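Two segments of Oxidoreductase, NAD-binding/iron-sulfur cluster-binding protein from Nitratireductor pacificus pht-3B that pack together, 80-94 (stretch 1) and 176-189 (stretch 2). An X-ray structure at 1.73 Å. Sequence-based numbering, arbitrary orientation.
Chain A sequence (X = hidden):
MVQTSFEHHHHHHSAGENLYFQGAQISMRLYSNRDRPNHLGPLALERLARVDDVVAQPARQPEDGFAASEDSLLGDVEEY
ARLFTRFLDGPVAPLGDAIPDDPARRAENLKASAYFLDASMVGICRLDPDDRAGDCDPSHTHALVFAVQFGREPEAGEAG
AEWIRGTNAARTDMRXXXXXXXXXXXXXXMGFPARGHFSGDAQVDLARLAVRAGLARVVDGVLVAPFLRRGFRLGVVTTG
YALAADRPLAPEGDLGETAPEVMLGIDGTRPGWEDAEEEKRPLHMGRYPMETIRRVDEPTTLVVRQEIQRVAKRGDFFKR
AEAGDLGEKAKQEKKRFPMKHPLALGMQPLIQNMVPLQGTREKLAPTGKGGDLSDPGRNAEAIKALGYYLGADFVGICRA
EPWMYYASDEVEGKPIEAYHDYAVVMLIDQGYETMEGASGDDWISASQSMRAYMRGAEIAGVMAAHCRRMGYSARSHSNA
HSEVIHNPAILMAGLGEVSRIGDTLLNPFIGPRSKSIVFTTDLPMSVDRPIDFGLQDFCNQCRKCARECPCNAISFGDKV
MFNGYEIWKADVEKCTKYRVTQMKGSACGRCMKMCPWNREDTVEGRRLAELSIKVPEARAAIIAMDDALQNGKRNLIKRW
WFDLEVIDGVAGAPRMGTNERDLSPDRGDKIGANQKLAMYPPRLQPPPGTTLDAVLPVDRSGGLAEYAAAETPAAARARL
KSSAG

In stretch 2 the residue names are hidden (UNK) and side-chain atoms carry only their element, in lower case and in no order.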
# COMPACT_ATOMS: atom_id res chain seq x y z
N TYR A 80 16.62 6.99 6.10
CA TYR A 80 15.18 7.29 5.96
C TYR A 80 14.59 7.67 7.32
O TYR A 80 13.71 8.51 7.40
CB TYR A 80 14.44 6.09 5.29
CG TYR A 80 14.64 6.12 3.78
CD1 TYR A 80 15.77 5.57 3.21
CD2 TYR A 80 13.69 6.65 2.95
CE1 TYR A 80 16.00 5.62 1.84
CE2 TYR A 80 13.92 6.73 1.56
CZ TYR A 80 15.09 6.25 1.04
OH TYR A 80 15.33 6.28 -0.35
N ALA A 81 15.08 7.08 8.40
CA ALA A 81 14.66 7.52 9.76
C ALA A 81 14.97 9.00 9.98
O ALA A 81 14.16 9.72 10.53
CB ALA A 81 15.35 6.64 10.82
N ARG A 82 16.15 9.45 9.54
CA ARG A 82 16.52 10.84 9.75
C ARG A 82 15.62 11.72 8.94
O ARG A 82 15.29 12.79 9.35
CB ARG A 82 17.99 11.07 9.38
CG ARG A 82 18.99 10.51 10.42
CD ARG A 82 20.39 11.10 10.23
NE ARG A 82 20.95 10.73 8.92
CZ ARG A 82 21.61 9.59 8.66
NH1 ARG A 82 21.85 8.72 9.65
NH2 ARG A 82 22.04 9.33 7.41
N LEU A 83 15.29 11.29 7.73
CA LEU A 83 14.38 12.03 6.91
C LEU A 83 13.03 12.17 7.61
O LEU A 83 12.47 13.24 7.65
CB LEU A 83 14.20 11.33 5.59
CG LEU A 83 13.17 11.93 4.68
CD1 LEU A 83 13.68 13.29 4.22
CD2 LEU A 83 12.94 10.98 3.46
N PHE A 84 12.49 11.07 8.13
CA PHE A 84 11.18 11.11 8.77
C PHE A 84 11.16 11.91 10.06
O PHE A 84 10.15 12.51 10.37
CB PHE A 84 10.64 9.67 9.02
CG PHE A 84 10.50 8.84 7.78
CD1 PHE A 84 10.21 9.43 6.54
CD2 PHE A 84 10.54 7.45 7.86
CE1 PHE A 84 10.12 8.63 5.38
CE2 PHE A 84 10.41 6.66 6.73
CZ PHE A 84 10.21 7.23 5.49
N THR A 85 12.29 11.95 10.77
CA THR A 85 12.50 12.83 11.90
C THR A 85 12.18 14.32 11.71
O THR A 85 11.61 14.96 12.58
CB THR A 85 13.93 12.71 12.40
OG1 THR A 85 14.19 11.34 12.77
CG2 THR A 85 14.17 13.61 13.55
N ARG A 86 12.43 14.84 10.51
CA ARG A 86 12.10 16.23 10.16
C ARG A 86 10.62 16.51 10.25
O ARG A 86 10.20 17.66 10.28
CB ARG A 86 12.61 16.56 8.72
CG ARG A 86 14.07 16.09 8.58
CD ARG A 86 14.90 16.66 7.46
NE ARG A 86 14.25 16.71 6.16
CZ ARG A 86 13.71 17.79 5.59
NH1 ARG A 86 13.19 17.70 4.36
NH2 ARG A 86 13.67 18.96 6.25
N PHE A 87 9.79 15.48 10.27
CA PHE A 87 8.36 15.74 10.24
C PHE A 87 7.62 15.29 11.55
O PHE A 87 6.37 15.21 11.57
CB PHE A 87 7.73 15.05 8.99
CG PHE A 87 8.48 15.35 7.71
CD1 PHE A 87 8.48 16.65 7.22
CD2 PHE A 87 9.23 14.40 7.09
CE1 PHE A 87 9.24 16.99 6.12
CE2 PHE A 87 9.95 14.72 5.97
CZ PHE A 87 9.95 16.01 5.48
N LEU A 88 8.38 15.01 12.59
CA LEU A 88 7.83 14.71 13.92
C LEU A 88 7.22 15.94 14.56
O LEU A 88 6.32 15.86 15.41
CB LEU A 88 8.91 14.15 14.81
CG LEU A 88 9.51 12.87 14.40
CD1 LEU A 88 10.69 12.51 15.28
CD2 LEU A 88 8.55 11.69 14.38
N ASP A 89 7.61 17.13 14.10
CA ASP A 89 6.84 18.34 14.44
C ASP A 89 6.66 19.20 13.20
O ASP A 89 7.24 18.94 12.17
CB ASP A 89 7.56 19.17 15.47
CG ASP A 89 6.57 19.93 16.46
OD1 ASP A 89 5.34 20.20 16.10
OD2 ASP A 89 7.09 20.26 17.61
N GLY A 90 5.78 20.15 13.30
CA GLY A 90 5.40 20.94 12.16
C GLY A 90 4.37 22.00 12.51
O GLY A 90 3.90 22.13 13.64
N PRO A 91 3.95 22.74 11.49
CA PRO A 91 2.85 23.68 11.70
C PRO A 91 1.51 23.05 12.11
O PRO A 91 1.13 21.95 11.63
CB PRO A 91 2.68 24.33 10.30
CG PRO A 91 3.20 23.32 9.33
CD PRO A 91 4.31 22.57 10.08
N VAL A 92 0.77 23.80 12.92
CA VAL A 92 -0.56 23.39 13.36
C VAL A 92 -1.60 24.23 12.59
O VAL A 92 -1.50 25.43 12.50
CB VAL A 92 -0.67 23.62 14.87
CG1 VAL A 92 -1.97 23.13 15.38
CG2 VAL A 92 0.49 22.95 15.58
N ALA A 93 -2.57 23.57 12.01
CA ALA A 93 -3.63 24.24 11.33
C ALA A 93 -4.57 24.96 12.33
O ALA A 93 -4.67 24.59 13.50
CB ALA A 93 -4.41 23.22 10.51
N PRO A 94 -5.36 25.91 11.83
CA PRO A 94 -6.43 26.45 12.62
C PRO A 94 -7.46 25.40 12.99
O PRO A 94 -7.73 24.44 12.21
CB PRO A 94 -7.10 27.49 11.68
CG PRO A 94 -6.11 27.76 10.64
CD PRO A 94 -5.34 26.48 10.46
N UNK A 176 8.78 3.18 12.92
CA UNK A 176 8.21 3.94 14.05
C UNK A 176 8.23 5.44 13.83
O UNK A 176 7.23 6.11 14.06
c UNK A 176 8.89 3.58 15.33
s UNK A 176 8.45 1.95 15.91
N UNK A 177 9.31 5.95 13.27
CA UNK A 177 9.39 7.36 12.96
C UNK A 177 8.41 7.73 11.91
O UNK A 177 7.78 8.74 11.95
c UNK A 177 10.78 7.67 12.50
N UNK A 178 8.31 6.90 10.89
CA UNK A 178 7.35 7.10 9.82
C UNK A 178 5.93 7.23 10.35
O UNK A 178 5.22 8.21 10.05
c UNK A 178 6.44 5.95 7.71
o UNK A 178 4.57 4.38 7.63
o UNK A 178 6.51 3.63 6.91
c UNK A 178 5.81 4.57 7.39
c UNK A 178 7.39 5.88 8.90
N UNK A 179 5.48 6.25 11.11
CA UNK A 179 4.14 6.25 11.69
C UNK A 179 3.95 7.45 12.63
O UNK A 179 2.96 8.16 12.55
c UNK A 179 3.73 2.42 12.06
c UNK A 179 2.51 5.03 13.17
c UNK A 179 3.89 3.78 11.44
c UNK A 179 3.83 4.92 12.44
N UNK A 180 4.92 7.73 13.48
CA UNK A 180 4.81 8.90 14.42
C UNK A 180 4.71 10.24 13.71
O UNK A 180 3.97 11.11 14.14
c UNK A 180 6.00 8.91 15.38
N UNK A 181 5.44 10.40 12.60
CA UNK A 181 5.41 11.61 11.78
C UNK A 181 4.08 11.77 11.10
O UNK A 181 3.53 12.88 11.11
c UNK A 181 6.50 11.57 10.71
N UNK A 182 3.48 10.67 10.64
CA UNK A 182 2.21 10.76 9.94
C UNK A 182 1.10 11.09 10.94
O UNK A 182 0.27 11.93 10.68
c UNK A 182 0.51 9.52 8.65
c UNK A 182 1.93 9.46 9.16
c UNK A 182 2.89 9.32 8.01
c UNK A 182 2.88 7.91 7.41
N UNK A 183 1.11 10.39 12.08
CA UNK A 183 0.07 10.55 13.03
C UNK A 183 0.11 11.90 13.73
O UNK A 183 -0.93 12.50 13.95
c UNK A 183 0.06 9.43 14.03
c UNK A 183 -1.80 8.08 12.98
c UNK A 183 -0.27 7.03 14.65
c UNK A 183 -0.39 8.01 13.53
N UNK A 184 1.29 12.36 14.09
CA UNK A 184 1.45 13.71 14.64
C UNK A 184 1.03 14.75 13.66
O UNK A 184 0.29 15.69 14.02
o UNK A 184 3.82 13.97 14.11
c UNK A 184 2.86 13.92 15.13
N UNK A 185 1.38 14.57 12.38
CA UNK A 185 0.91 15.51 11.39
C UNK A 185 -0.55 15.51 11.16
O UNK A 185 -1.14 16.55 10.91
N UNK A 186 -1.17 14.34 11.25
CA UNK A 186 -2.64 14.22 11.18
C UNK A 186 -3.34 15.01 12.29
O UNK A 186 -4.30 15.75 12.03
c UNK A 186 -3.05 12.72 11.32
c UNK A 186 -6.17 11.29 12.95
c UNK A 186 -7.15 11.74 12.12
o UNK A 186 -8.47 11.45 12.39
c UNK A 186 -4.46 12.43 11.61
c UNK A 186 -6.79 12.58 11.02
c UNK A 186 -4.83 11.64 12.69
c UNK A 186 -5.47 12.88 10.78
N UNK A 187 -2.84 14.88 13.54
CA UNK A 187 -3.46 15.62 14.68
C UNK A 187 -3.21 17.15 14.51
O UNK A 187 -4.10 17.95 14.75
c UNK A 187 -3.34 13.65 16.24
c UNK A 187 -2.92 15.10 16.01
c UNK A 187 -3.37 15.94 17.20
N UNK A 188 -2.02 17.52 14.05
CA UNK A 188 -1.69 18.93 13.75
C UNK A 188 -2.60 19.53 12.69
O UNK A 188 -3.05 20.66 12.80
c UNK A 188 0.71 18.95 14.53
c UNK A 188 3.48 17.54 13.17
n UNK A 188 3.74 16.96 14.37
n UNK A 188 2.71 18.60 13.04
c UNK A 188 -0.25 19.09 13.37
n UNK A 188 3.96 16.95 12.08
c UNK A 188 2.11 19.39 14.16
N UNK A 189 -2.98 18.75 11.69
CA UNK A 189 -3.93 19.22 10.69
C UNK A 189 -5.36 19.33 11.15
O UNK A 189 -6.17 20.06 10.56
c UNK A 189 -1.44 20.93 5.88
n UNK A 189 -0.87 18.93 7.31
c UNK A 189 -3.93 20.83 7.33
c UNK A 189 -1.53 18.24 8.29
c UNK A 189 -2.80 18.77 8.48
c UNK A 189 -2.91 19.88 7.59
c UNK A 189 -1.69 19.94 6.84
c UNK A 189 -2.45 21.86 5.63
c UNK A 189 -3.86 18.34 9.44
c UNK A 189 -3.68 21.83 6.33
O HOH W 1 2.15 19.94 10.59
O HOH W 2 -7.97 22.06 10.92

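Position 176 carries one carbon followed by a sulfur and makes no contact with stretch 1; it is Cys176. At 177 a single carbon, CB, points toward stretch 1 and lies 4.0 Å from Phe84 CB, which identifies Ala177. Position 178 has three carbons, the third bearing two oxygens. Its CB is 3.7 Å from Phe84 CD2 and its second carbon covers one face of that ring; this is Glu178, whose carboxylate oxygens are hydrogen-bonded outside this contact. The four carbons at 179, forked at the first with one arm two carbons long, are those of Ile179, out of reach of stretch 1.

Positions 180 and 181 each have one carbon. The CB at 180 meets Leu88 CD2 at 3.9 Å, and the CB at 181 lies 3.8 Å from Phe84 O and 4.1 Å from Phe87 CB. They are Ala180 and Ala181, the latter with its CA 4.5 Å from Leu88 CA. Position 182 repeats the four-carbon pattern forked at the first and is Ile182; at 183 the fork comes at the second carbon, giving Leu183. Neither touches stretch 1. One carbon and one oxygen at 184 make Ser184, whose OG sits 3.4 Å from Leu88 O.

Position 185 has no side-chain atoms and is Gly185. A carbon leading to a six-carbon ring that bears an oxygen marks 186 as Tyr186, and one carbon carrying two others marks 187 as Val187; both lie out of reach. At 188 three carbons, a nitrogen and a carbon with two further nitrogens form a guanidinium: Arg188. Its NH2 donates to Phe87 O and its NH1 to Leu88 O, both at 3.0 Å, while Asp89 CA and Gly90 N lie over one face. Position 189 bears one carbon and fused five- and six-membered rings containing eight carbons and one nitrogen, hence Trp189; its CE3 is 4.0 Å from Ala93 CB.

The contact changes character along its length. Where the helices run nearly parallel, at 16°, Phe84 packs on Ala177 and Glu178; Leu88, at the end of the turn that follows, packs on Ala180 and Ala181. At the end of this type I turn, from Thr85 to Leu88, Arg188 takes over, its side chain, bent at chi1 and chi3 (m, t, m), reaching two successive carbonyls. Asp89 OD1 stays 4.0 Å from Arg188 NH1, too far for a salt bridge. In the loop beyond, a water accepts from Arg188 NE at 2.8 Å and donates to Pro91 O at 2.5 Å, and Ala93 N donates to Arg188 O at 3.1 Å, so backbone and side chain of one residue together hold the loop.

Stretch 2 (176-189) CAEIAAILSGYVRW
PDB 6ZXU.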